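Local coordinates for protein glycerate 2-kinase (Pyrococcus horikoshii, PDB 1X3L) that catalyses the magnesium- and ATP-dependent phosphorylation of D-glycerate to 2-phosphoglycerate, at residues A[15-20]-A[363-368]; A[21-26]-A[57-62]; A[127-132]-A[203-208]. All blocks are in the same frame, centred on the assembly; numbering follows the deposited sequence.

Contact 1: residues A[15-20]-A[363-368]; sequences GEAIKA and VAFDTD
A helix-on-sheet interface in the C-terminal lobe, where helix 6-20 lies against the mixed sheet, brings Ala-17 and Ile-18 up to the ring of Phe-365 near the end of strand 359-366. Ala-17 comes in at the rim of the ring, close to its plane: its CB sits 3.9 Å from CZ of Phe-365, the ring atom that reaches farthest toward the helix. Ile-18 approaches the neighbouring ring atom obliquely and more loosely, with its CG1 4.3 Å from CE1 of Phe-365. The ring points at the helix because CG of Phe-365 stands between the backbone N and the carbonyl carbon, chi1 63°. Since helix 6-20 is the first in the chain and the strand belongs to the MOFRL part of the sequence, the packing joins the N-terminal helix to a sheet strand some 340 residues later. Ile-428 on the adjacent strand 427-435 and Ile-275 on helix 268-281 also touch Ala-17, so its methyl has apolar neighbours on both strands and on that helix. At the last residue of the strand, Asp-366 opens an Asx turn: its OD1 accepts from the backbone N of Asp-368 at 3.3 Å in a nearly straight bond, N-H...O angle 167°, with the donor on the anti side and 26° out of the carboxylate plane. Thr-367, within that turn, has its OG1 hydrogen-bonded to Val-425 N and Asn-426 O.

Contact 2: residues A[21-26]-A[57-62]; sequences ADPYRA and GKAACE
The ring of Tyr-24 is met at its edge, close to its plane, by the backbone carbonyl of Glu-62, with CD1 of Tyr-24 3.7 Å from O of Glu-62. CG of Tyr-24 is turned anti to its backbone N (chi1 -178°), which lays the ring along helix 60-70; there Arg-65 makes a cation-pi contact with it and Asp-69 hydrogen-bonds its hydroxyl. The ring of Pro-23 instead packs through its CB and CG on the methyl of Ala-59, and CG of Pro-23 lies 3.6 Å from CB of Ala-59. The same proline's CB also faces CB of Glu-62. Farther out, the Glu-62 chain bends at chi2 (-65°) and brings its carboxylate back beside Tyr-24, where OE1 of Glu-62 is 3.7 Å from CB of Tyr-24.

Polar groups are joined by one water. It donates to OD1 of Asp-22 at 2.7 Å and to OE1 of Glu-62 at 2.8 Å, and accepts from N of Tyr-24 at 2.9 Å. Asp-22 is the N-cap of helix 23-30, its OD2 accepting from N of Arg-25 at 2.9 Å and 166°, with the donor on the anti side and well out of the carboxylate plane. The type I turn 57-60, which leads into helix 60-70, carries Lys-58, a substrate-binding residue by similarity.

With OD1 of Asp-22 and OE1 of Glu-62 5.0 Å apart, the two carboxylates would probably repel each other, but the shared water, the N-terminus of helix 23-30, which Asp-22 caps, and the salt bridge from Glu-62 to Arg-65 should ease the negative charge.

Contact 3: residues A[127-132]-A[203-208]; sequences ILISGG and EAIASG. With SO4 (sulfate ion), chain B.
Ile-129, Ala-206 and Ile-205 make the apolar part of this contact, and a single methyl of Ile-129 does the touching on its side. That group, CG2, stands 3.8 Å from CB of Ala-206 and 4.0 Å from CG2 of Ile-205, so both residues of the loop rest on the same methyl. CG2 of Ile-129 is anti to the backbone N (chi1, measured to CG1, is -50°), which carries this branch toward the loop. Ile-205 answers with its own CG2, methyl to methyl, while the two isoleucine side chains lie at a slant to one another. Val-191 and Ile-193 of the adjacent strand 188-194 touch Ile-129 and Ile-205 respectively and continue the apolar layer.

Beyond the methyls the two backbones hold a sulfate, probably from the crystallisation liquor. N of Gly-132 donates to its O4 at 2.9 Å and 163°; N of Ala-206 donates to O1 at 2.7 Å, with a more bent angle of 145°. Ser-134 N adds a further bond from the start of helix 133-136, for which Gly-132 is the N-cap. The backbone angles of Gly-132 would press a side chain against the carbonyl O of Gly-131, which calls for glycine here.

An anion held by main-chain N-H groups at a glycine-rich loop, where a central strand of a parallel alpha/beta sheet runs into a helix, is an arrangement characteristic of phosphate-binding sites.

Contacts 1 and 3 are buried, but contact 1 meets through apolar side chains alone, while contact 3 combines its methyls with backbone N-H bonds to the sulfate. Contact 2 is partly exposed and adds a water and carboxylates to its proline-alanine packing. Contact 1 belongs to the mixed sheet, contact 3 to the parallel sheet; their centres are about 21 Å apart and they do not touch. Contact 2 lies between them: helices 6-20 and 23-30 follow each other in the chain, linking it to contact 1. On its other side, the turn at 57-60 meets the loop of contact 3, where N of Lys-58 lies 2.8 Å from O of Gly-131, a probable hydrogen bond.

Contact 1: residues A[15-20]-A[363-368]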
ATOM      1  N   GLY A  15       3.284  16.307   5.433  1.00 24.13           N
ATOM      2  CA  GLY A  15       4.284  15.647   6.256  1.00 25.02           C
ATOM      3  C   GLY A  15       3.664  14.639   7.213  1.00 25.77           C
ATOM      4  O   GLY A  15       4.226  13.563   7.442  1.00 25.20           O
ATOM      5  N   GLU A  16       2.506  14.981   7.774  1.00 25.94           N
ATOM      6  CA  GLU A  16       1.815  14.086   8.703  1.00 27.01           C
ATOM      7  C   GLU A  16       1.370  12.795   8.020  1.00 26.06           C
ATOM      8  O   GLU A  16       1.485  11.712   8.589  1.00 26.58           O
ATOM      9  CB  GLU A  16       0.593  14.779   9.313  1.00 28.06           C
ATOM     10  CG  GLU A  16       0.925  15.788  10.394  1.00 35.81           C
ATOM     11  CD  GLU A  16       1.587  15.142  11.602  1.00 38.52           C
ATOM     12  OE1 GLU A  16       0.978  14.230  12.203  1.00 41.61           O
ATOM     13  OE2 GLU A  16       2.714  15.546  11.949  1.00 41.97           O
ATOM     14  N   ALA A  17       0.860  12.917   6.801  1.00 25.14           N
ATOM     15  CA  ALA A  17       0.396  11.751   6.058  1.00 25.48           C
ATOM     16  C   ALA A  17       1.562  10.816   5.775  1.00 25.04           C
ATOM     17  O   ALA A  17       1.442   9.602   5.911  1.00 22.70           O
ATOM     18  CB  ALA A  17      -0.257  12.186   4.742  1.00 21.60           C
ATOM     19  N   ILE A  18       2.694  11.388   5.378  1.00 24.62           N
ATOM     20  CA  ILE A  18       3.864  10.586   5.069  1.00 27.61           C
ATOM     21  C   ILE A  18       4.413   9.891   6.314  1.00 28.51           C
ATOM     22  O   ILE A  18       4.768   8.720   6.260  1.00 28.68           O
ATOM     23  CB  ILE A  18       4.961  11.446   4.415  1.00 28.26           C
ATOM     24  CG1 ILE A  18       4.447  11.995   3.083  1.00 29.20           C
ATOM     25  CG2 ILE A  18       6.218  10.611   4.192  1.00 28.65           C
ATOM     26  CD1 ILE A  18       5.393  12.981   2.420  1.00 32.41           C
ATOM     27  N   LYS A  19       4.465  10.607   7.436  1.00 30.03           N
ATOM     28  CA  LYS A  19       4.965  10.030   8.686  1.00 32.21           C
ATOM     29  C   LYS A  19       4.081   8.877   9.162  1.00 30.71           C
ATOM     30  O   LYS A  19       4.578   7.860   9.638  1.00 31.70           O
ATOM     31  CB  LYS A  19       5.033  11.094   9.786  1.00 33.87           C
ATOM     32  CG  LYS A  19       6.037  12.209   9.533  1.00 39.77           C
ATOM     33  CD  LYS A  19       5.966  13.259  10.636  1.00 41.97           C
ATOM     34  CE  LYS A  19       6.830  14.466  10.313  1.00 46.31           C
ATOM     35  NZ  LYS A  19       6.693  15.543  11.346  1.00 47.31           N
ATOM     36  N   ALA A  20       2.770   9.039   9.031  1.00 29.20           N
ATOM     37  CA  ALA A  20       1.831   8.001   9.456  1.00 28.75           C
ATOM     38  C   ALA A  20       1.949   6.753   8.578  1.00 28.49           C
ATOM     39  O   ALA A  20       1.464   5.680   8.944  1.00 27.15           O
ATOM     40  CB  ALA A  20       0.404   8.539   9.412  1.00 28.61           C
ATOM     41  N   VAL A 363      -3.429  20.400  -2.543  1.00 22.69           N
ATOM     42  CA  VAL A 363      -2.164  19.718  -2.741  1.00 23.22           C
ATOM     43  C   VAL A 363      -2.500  18.245  -2.959  1.00 23.66           C
ATOM     44  O   VAL A 363      -3.173  17.625  -2.134  1.00 23.49           O
ATOM     45  CB  VAL A 363      -1.201  19.913  -1.530  1.00 23.21           C
ATOM     46  CG1 VAL A 363      -1.852  19.460  -0.242  1.00 23.29           C
ATOM     47  CG2 VAL A 363       0.092  19.147  -1.774  1.00 24.38           C
ATOM     48  N   ALA A 364      -2.071  17.707  -4.096  1.00 23.97           N
ATOM     49  CA  ALA A 364      -2.320  16.305  -4.438  1.00 23.86           C
ATOM     50  C   ALA A 364      -0.953  15.646  -4.571  1.00 25.08           C
ATOM     51  O   ALA A 364      -0.098  16.138  -5.300  1.00 23.65           O
ATOM     52  CB  ALA A 364      -3.082  16.212  -5.759  1.00 21.93           C
ATOM     53  N   PHE A 365      -0.746  14.534  -3.875  1.00 24.77           N
ATOM     54  CA  PHE A 365       0.548  13.876  -3.925  1.00 25.62           C
ATOM     55  C   PHE A 365       0.474  12.368  -3.761  1.00 26.63           C
ATOM     56  O   PHE A 365      -0.443  11.844  -3.139  1.00 26.77           O
ATOM     57  CB  PHE A 365       1.452  14.457  -2.831  1.00 25.50           C
ATOM     58  CG  PHE A 365       0.942  14.220  -1.435  1.00 26.82           C
ATOM     59  CD1 PHE A 365       1.504  13.231  -0.631  1.00 29.72           C
ATOM     60  CD2 PHE A 365      -0.112  14.972  -0.928  1.00 29.50           C
ATOM     61  CE1 PHE A 365       1.022  12.995   0.661  1.00 26.81           C
ATOM     62  CE2 PHE A 365      -0.603  14.744   0.359  1.00 29.00           C
ATOM     63  CZ  PHE A 365      -0.034  13.753   1.152  1.00 29.14           C
ATOM     64  N   ASP A 366       1.461  11.681  -4.324  1.00 25.95           N
ATOM     65  CA  ASP A 366       1.551  10.231  -4.230  1.00 27.76           C
ATOM     66  C   ASP A 366       2.521   9.958  -3.077  1.00 27.84           C
ATOM     67  O   ASP A 366       3.651  10.456  -3.088  1.00 28.76           O
ATOM     68  CB  ASP A 366       2.119   9.657  -5.529  1.00 28.38           C
ATOM     69  CG  ASP A 366       1.794   8.188  -5.709  1.00 31.98           C
ATOM     70  OD1 ASP A 366       1.981   7.408  -4.750  1.00 33.11           O
ATOM     71  OD2 ASP A 366       1.358   7.814  -6.820  1.00 33.12           O
ATOM     72  N   THR A 367       2.089   9.180  -2.090  1.00 25.74           N
ATOM     73  CA  THR A 367       2.941   8.894  -0.943  1.00 26.13           C
ATOM     74  C   THR A 367       4.193   8.085  -1.264  1.00 27.49           C
ATOM     75  O   THR A 367       5.063   7.948  -0.407  1.00 27.30           O
ATOM     76  CB  THR A 367       2.166   8.171   0.185  1.00 25.30           C
ATOM     77  OG1 THR A 367       1.600   6.956  -0.322  1.00 24.93           O
ATOM     78  CG2 THR A 367       1.049   9.075   0.726  1.00 24.45           C
ATOM     79  N   ASP A 368       4.305   7.545  -2.478  1.00 27.97           N
ATOM     80  CA  ASP A 368       5.514   6.788  -2.793  1.00 30.23           C
ATOM     81  C   ASP A 368       6.624   7.698  -3.300  1.00 29.20           C
ATOM     82  O   ASP A 368       7.711   7.232  -3.629  1.00 32.66           O
ATOM     83  CB  ASP A 368       5.249   5.646  -3.793  1.00 31.69           C
ATOM     84  CG  ASP A 368       4.902   6.132  -5.185  1.00 33.35           C
ATOM     85  OD1 ASP A 368       5.215   7.288  -5.535  1.00 37.39           O
ATOM     86  OD2 ASP A 368       4.324   5.330  -5.948  1.00 36.27           O
TER

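Contact 2: residues A[21-26]-A[57-62]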
ATOM      1  N   ALA A  21       2.588   6.901   7.417  1.00 26.20           N
ATOM      2  CA  ALA A  21       2.764   5.780   6.499  1.00 24.80           C
ATOM      3  C   ALA A  21       4.179   5.205   6.549  1.00 26.04           C
ATOM      4  O   ALA A  21       4.473   4.215   5.879  1.00 27.58           O
ATOM      5  CB  ALA A  21       2.425   6.207   5.073  1.00 22.66           C
ATOM      6  N   ASP A  22       5.056   5.823   7.335  1.00 26.16           N
ATOM      7  CA  ASP A  22       6.425   5.336   7.464  1.00 28.27           C
ATOM      8  C   ASP A  22       6.387   3.961   8.124  1.00 27.61           C
ATOM      9  O   ASP A  22       5.842   3.810   9.221  1.00 29.32           O
ATOM     10  CB  ASP A  22       7.260   6.290   8.321  1.00 29.61           C
ATOM     11  CG  ASP A  22       8.680   5.796   8.512  1.00 31.20           C
ATOM     12  OD1 ASP A  22       9.398   5.674   7.504  1.00 31.45           O
ATOM     13  OD2 ASP A  22       9.076   5.519   9.665  1.00 35.01           O
ATOM     14  N   PRO A  23       6.971   2.940   7.472  1.00 28.41           N
ATOM     15  CA  PRO A  23       6.968   1.584   8.033  1.00 28.86           C
ATOM     16  C   PRO A  23       7.463   1.508   9.476  1.00 30.03           C
ATOM     17  O   PRO A  23       6.808   0.913  10.330  1.00 26.90           O
ATOM     18  CB  PRO A  23       7.849   0.806   7.063  1.00 28.50           C
ATOM     19  CG  PRO A  23       7.593   1.506   5.754  1.00 30.17           C
ATOM     20  CD  PRO A  23       7.652   2.962   6.164  1.00 30.48           C
ATOM     21  N   TYR A  24       8.615   2.115   9.746  1.00 29.73           N
ATOM     22  CA  TYR A  24       9.173   2.111  11.092  1.00 31.69           C
ATOM     23  C   TYR A  24       8.223   2.798  12.084  1.00 32.66           C
ATOM     24  O   TYR A  24       7.843   2.210  13.099  1.00 31.68           O
ATOM     25  CB  TYR A  24      10.536   2.813  11.098  1.00 32.44           C
ATOM     26  CG  TYR A  24      11.213   2.809  12.445  1.00 35.51           C
ATOM     27  CD1 TYR A  24      11.895   1.680  12.905  1.00 35.97           C
ATOM     28  CD2 TYR A  24      11.144   3.924  13.280  1.00 37.21           C
ATOM     29  CE1 TYR A  24      12.488   1.660  14.163  1.00 36.73           C
ATOM     30  CE2 TYR A  24      11.732   3.915  14.539  1.00 39.11           C
ATOM     31  CZ  TYR A  24      12.402   2.778  14.974  1.00 39.46           C
ATOM     32  OH  TYR A  24      12.969   2.763  16.223  1.00 39.41           O
ATOM     33  N   ARG A  25       7.838   4.038  11.792  1.00 32.61           N
ATOM     34  CA  ARG A  25       6.933   4.779  12.669  1.00 34.08           C
ATOM     35  C   ARG A  25       5.573   4.101  12.803  1.00 33.13           C
ATOM     36  O   ARG A  25       5.001   4.061  13.889  1.00 32.78           O
ATOM     37  CB  ARG A  25       6.713   6.202  12.147  1.00 36.44           C
ATOM     38  CG  ARG A  25       7.945   7.092  12.161  1.00 42.94           C
ATOM     39  CD  ARG A  25       7.664   8.395  11.420  1.00 45.56           C
ATOM     40  NE  ARG A  25       8.848   9.243  11.305  1.00 48.81           N
ATOM     41  CZ  ARG A  25       9.218  10.138  12.213  1.00 51.16           C
ATOM     42  NH1 ARG A  25       8.492  10.309  13.311  1.00 52.19           N
ATOM     43  NH2 ARG A  25      10.314  10.862  12.023  1.00 51.40           N
ATOM     44  N   ALA A  26       5.052   3.579  11.696  1.00 32.22           N
ATOM     45  CA  ALA A  26       3.749   2.919  11.715  1.00 31.14           C
ATOM     46  C   ALA A  26       3.718   1.772  12.721  1.00 31.87           C
ATOM     47  O   ALA A  26       2.728   1.593  13.437  1.00 30.82           O
ATOM     48  CB  ALA A  26       3.392   2.408  10.322  1.00 31.06           C
ATOM     49  N   GLY A  57       8.600  -8.274   2.348  1.00 33.41           N
ATOM     50  CA  GLY A  57       8.158  -7.111   1.610  1.00 33.35           C
ATOM     51  C   GLY A  57       9.280  -6.104   1.512  1.00 34.37           C
ATOM     52  O   GLY A  57      10.347  -6.293   2.091  1.00 33.61           O
ATOM     53  N   LYS A  58       9.032  -5.024   0.782  1.00 35.91           N
ATOM     54  CA  LYS A  58      10.028  -3.981   0.593  1.00 37.37           C
ATOM     55  C   LYS A  58      10.421  -3.254   1.878  1.00 37.60           C
ATOM     56  O   LYS A  58      11.507  -2.686   1.956  1.00 38.13           O
ATOM     57  CB  LYS A  58       9.521  -2.978  -0.445  1.00 39.17           C
ATOM     58  CG  LYS A  58       9.337  -3.581  -1.830  1.00 40.72           C
ATOM     59  CD  LYS A  58       8.715  -2.581  -2.790  1.00 42.88           C
ATOM     60  CE  LYS A  58       8.476  -3.203  -4.157  1.00 44.30           C
ATOM     61  NZ  LYS A  58       7.750  -2.269  -5.065  1.00 44.93           N
ATOM     62  N   ALA A  59       9.551  -3.278   2.886  1.00 36.43           N
ATOM     63  CA  ALA A  59       9.845  -2.608   4.155  1.00 34.94           C
ATOM     64  C   ALA A  59      10.118  -3.604   5.284  1.00 34.24           C
ATOM     65  O   ALA A  59      10.069  -3.248   6.463  1.00 33.93           O
ATOM     66  CB  ALA A  59       8.686  -1.695   4.540  1.00 33.91           C
ATOM     67  N   ALA A  60      10.409  -4.847   4.917  1.00 32.80           N
ATOM     68  CA  ALA A  60      10.679  -5.894   5.893  1.00 32.72           C
ATOM     69  C   ALA A  60      11.692  -5.482   6.965  1.00 33.53           C
ATOM     70  O   ALA A  60      11.440  -5.637   8.163  1.00 33.14           O
ATOM     71  CB  ALA A  60      11.161  -7.154   5.175  1.00 31.09           C
ATOM     72  N   CYS A  61      12.838  -4.958   6.537  1.00 34.95           N
ATOM     73  CA  CYS A  61      13.876  -4.543   7.476  1.00 35.32           C
ATOM     74  C   CYS A  61      13.462  -3.367   8.346  1.00 34.19           C
ATOM     75  O   CYS A  61      13.733  -3.355   9.546  1.00 33.36           O
ATOM     76  CB  CYS A  61      15.168  -4.198   6.732  1.00 37.96           C
ATOM     77  SG  CYS A  61      15.978  -5.637   6.002  1.00 43.37           S
ATOM     78  N   GLU A  62      12.812  -2.372   7.752  1.00 32.83           N
ATOM     79  CA  GLU A  62      12.380  -1.227   8.540  1.00 34.14           C
ATOM     80  C   GLU A  62      11.347  -1.644   9.588  1.00 32.78           C
ATOM     81  O   GLU A  62      11.424  -1.226  10.741  1.00 34.80           O
ATOM     82  CB  GLU A  62      11.825  -0.126   7.630  1.00 36.48           C
ATOM     83  CG  GLU A  62      12.915   0.734   7.005  1.00 38.12           C
ATOM     84  CD  GLU A  62      13.689   1.537   8.049  1.00 43.92           C
ATOM     85  OE1 GLU A  62      13.152   2.553   8.555  1.00 44.63           O
ATOM     86  OE2 GLU A  62      14.832   1.147   8.374  1.00 44.93           O
TER
HETATM   87  O   HOH W   1      10.558   3.232   7.833  1.00 40.21           O

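Contact 3: residues A[127-132]-A[203-208]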
ATOM      1  N   ILE A 127       4.375 -11.253  12.209  1.00 33.82           N
ATOM      2  CA  ILE A 127       4.446 -11.442  10.762  1.00 32.73           C
ATOM      3  C   ILE A 127       4.326 -10.019  10.219  1.00 32.86           C
ATOM      4  O   ILE A 127       3.281  -9.388  10.363  1.00 33.14           O
ATOM      5  CB  ILE A 127       3.271 -12.292  10.233  1.00 32.06           C
ATOM      6  CG1 ILE A 127       3.227 -13.637  10.961  1.00 32.37           C
ATOM      7  CG2 ILE A 127       3.430 -12.517   8.733  1.00 29.97           C
ATOM      8  CD1 ILE A 127       4.430 -14.530  10.693  1.00 32.32           C
ATOM      9  N   LEU A 128       5.402  -9.511   9.624  1.00 32.28           N
ATOM     10  CA  LEU A 128       5.427  -8.149   9.099  1.00 30.90           C
ATOM     11  C   LEU A 128       5.314  -8.169   7.574  1.00 30.62           C
ATOM     12  O   LEU A 128       6.219  -8.621   6.872  1.00 31.31           O
ATOM     13  CB  LEU A 128       6.720  -7.457   9.561  1.00 28.56           C
ATOM     14  CG  LEU A 128       7.021  -7.594  11.067  1.00 29.44           C
ATOM     15  CD1 LEU A 128       8.295  -6.831  11.429  1.00 27.99           C
ATOM     16  CD2 LEU A 128       5.845  -7.056  11.884  1.00 28.02           C
ATOM     17  N   ILE A 129       4.194  -7.666   7.068  1.00 30.94           N
ATOM     18  CA  ILE A 129       3.934  -7.682   5.636  1.00 31.12           C
ATOM     19  C   ILE A 129       3.875  -6.312   4.953  1.00 31.33           C
ATOM     20  O   ILE A 129       3.232  -5.379   5.438  1.00 30.18           O
ATOM     21  CB  ILE A 129       2.612  -8.432   5.354  1.00 30.80           C
ATOM     22  CG1 ILE A 129       2.620  -9.783   6.080  1.00 32.52           C
ATOM     23  CG2 ILE A 129       2.437  -8.647   3.852  1.00 32.37           C
ATOM     24  CD1 ILE A 129       1.304 -10.568   5.968  1.00 28.92           C
ATOM     25  N   SER A 130       4.558  -6.209   3.817  1.00 33.56           N
ATOM     26  CA  SER A 130       4.578  -4.983   3.024  1.00 34.34           C
ATOM     27  C   SER A 130       4.566  -5.350   1.542  1.00 35.10           C
ATOM     28  O   SER A 130       4.475  -6.528   1.192  1.00 35.22           O
ATOM     29  CB  SER A 130       5.798  -4.121   3.367  1.00 31.61           C
ATOM     30  OG  SER A 130       7.000  -4.869   3.334  1.00 36.11           O
ATOM     31  N   GLY A 131       4.650  -4.341   0.678  1.00 35.45           N
ATOM     32  CA  GLY A 131       4.611  -4.575  -0.755  1.00 34.11           C
ATOM     33  C   GLY A 131       5.689  -5.479  -1.320  1.00 32.42           C
ATOM     34  O   GLY A 131       6.823  -5.482  -0.842  1.00 32.51           O
ATOM     35  N   GLY A 132       5.324  -6.251  -2.341  1.00 33.28           N
ATOM     36  CA  GLY A 132       6.270  -7.153  -2.980  1.00 35.05           C
ATOM     37  C   GLY A 132       6.414  -8.524  -2.336  1.00 35.96           C
ATOM     38  O   GLY A 132       7.210  -9.352  -2.789  1.00 36.03           O
ATOM     39  N   GLU A 203      -6.616  -9.905   1.138  1.00 36.70           N
ATOM     40  CA  GLU A 203      -6.457 -11.126   0.351  1.00 39.00           C
ATOM     41  C   GLU A 203      -5.440 -10.980  -0.767  1.00 38.16           C
ATOM     42  O   GLU A 203      -4.795 -11.953  -1.158  1.00 39.29           O
ATOM     43  CB  GLU A 203      -7.799 -11.553  -0.256  1.00 40.58           C
ATOM     44  CG  GLU A 203      -8.684 -12.351   0.681  1.00 44.81           C
ATOM     45  CD  GLU A 203     -10.006 -12.755   0.043  1.00 48.15           C
ATOM     46  OE1 GLU A 203     -10.014 -13.092  -1.162  1.00 51.70           O
ATOM     47  OE2 GLU A 203     -11.038 -12.749   0.749  1.00 48.38           O
ATOM     48  N   ALA A 204      -5.293  -9.760  -1.270  1.00 37.53           N
ATOM     49  CA  ALA A 204      -4.381  -9.475  -2.369  1.00 38.02           C
ATOM     50  C   ALA A 204      -2.946  -9.177  -1.954  1.00 37.58           C
ATOM     51  O   ALA A 204      -2.007  -9.557  -2.658  1.00 40.94           O
ATOM     52  CB  ALA A 204      -4.928  -8.306  -3.197  1.00 39.79           C
ATOM     53  N   ILE A 205      -2.772  -8.498  -0.824  1.00 33.91           N
ATOM     54  CA  ILE A 205      -1.434  -8.136  -0.354  1.00 31.96           C
ATOM     55  C   ILE A 205      -0.545  -9.352  -0.071  1.00 30.46           C
ATOM     56  O   ILE A 205      -0.820 -10.144   0.834  1.00 26.92           O
ATOM     57  CB  ILE A 205      -1.517  -7.244   0.904  1.00 30.70           C
ATOM     58  CG1 ILE A 205      -2.318  -5.975   0.580  1.00 29.91           C
ATOM     59  CG2 ILE A 205      -0.118  -6.876   1.371  1.00 31.99           C
ATOM     60  CD1 ILE A 205      -2.499  -5.040   1.759  1.00 28.69           C
ATOM     61  N   ALA A 206       0.520  -9.485  -0.862  1.00 29.32           N
ATOM     62  CA  ALA A 206       1.469 -10.591  -0.745  1.00 29.53           C
ATOM     63  C   ALA A 206       0.759 -11.930  -0.928  1.00 30.17           C
ATOM     64  O   ALA A 206       1.296 -12.981  -0.584  1.00 31.49           O
ATOM     65  CB  ALA A 206       2.171 -10.553   0.613  1.00 27.93           C
ATOM     66  N   SER A 207      -0.451 -11.875  -1.477  1.00 30.87           N
ATOM     67  CA  SER A 207      -1.261 -13.065  -1.714  1.00 32.19           C
ATOM     68  C   SER A 207      -1.853 -13.646  -0.432  1.00 32.10           C
ATOM     69  O   SER A 207      -2.058 -14.853  -0.320  1.00 32.16           O
ATOM     70  CB  SER A 207      -0.444 -14.124  -2.456  1.00 32.73           C
ATOM     71  OG  SER A 207      -0.148 -13.686  -3.772  1.00 34.00           O
ATOM     72  N   GLY A 208      -2.122 -12.761   0.526  1.00 32.96           N
ATOM     73  CA  GLY A 208      -2.724 -13.140   1.794  1.00 30.24           C
ATOM     74  C   GLY A 208      -2.231 -14.397   2.478  1.00 30.54           C
ATOM     75  O   GLY A 208      -3.001 -15.341   2.664  1.00 30.77           O
TER
HETATM   76  S   SO4 B 505       2.260  -7.895  -3.851  1.00 39.68           S
HETATM   77  O1  SO4 B 505       1.041  -8.529  -3.325  1.00 46.50           O
HETATM   78  O2  SO4 B 505       2.054  -7.589  -5.277  1.00 44.55           O
HETATM   79  O3  SO4 B 505       3.416  -8.799  -3.699  1.00 42.38           O
HETATM   80  O4  SO4 B 505       2.530  -6.649  -3.113  1.00 46.90           O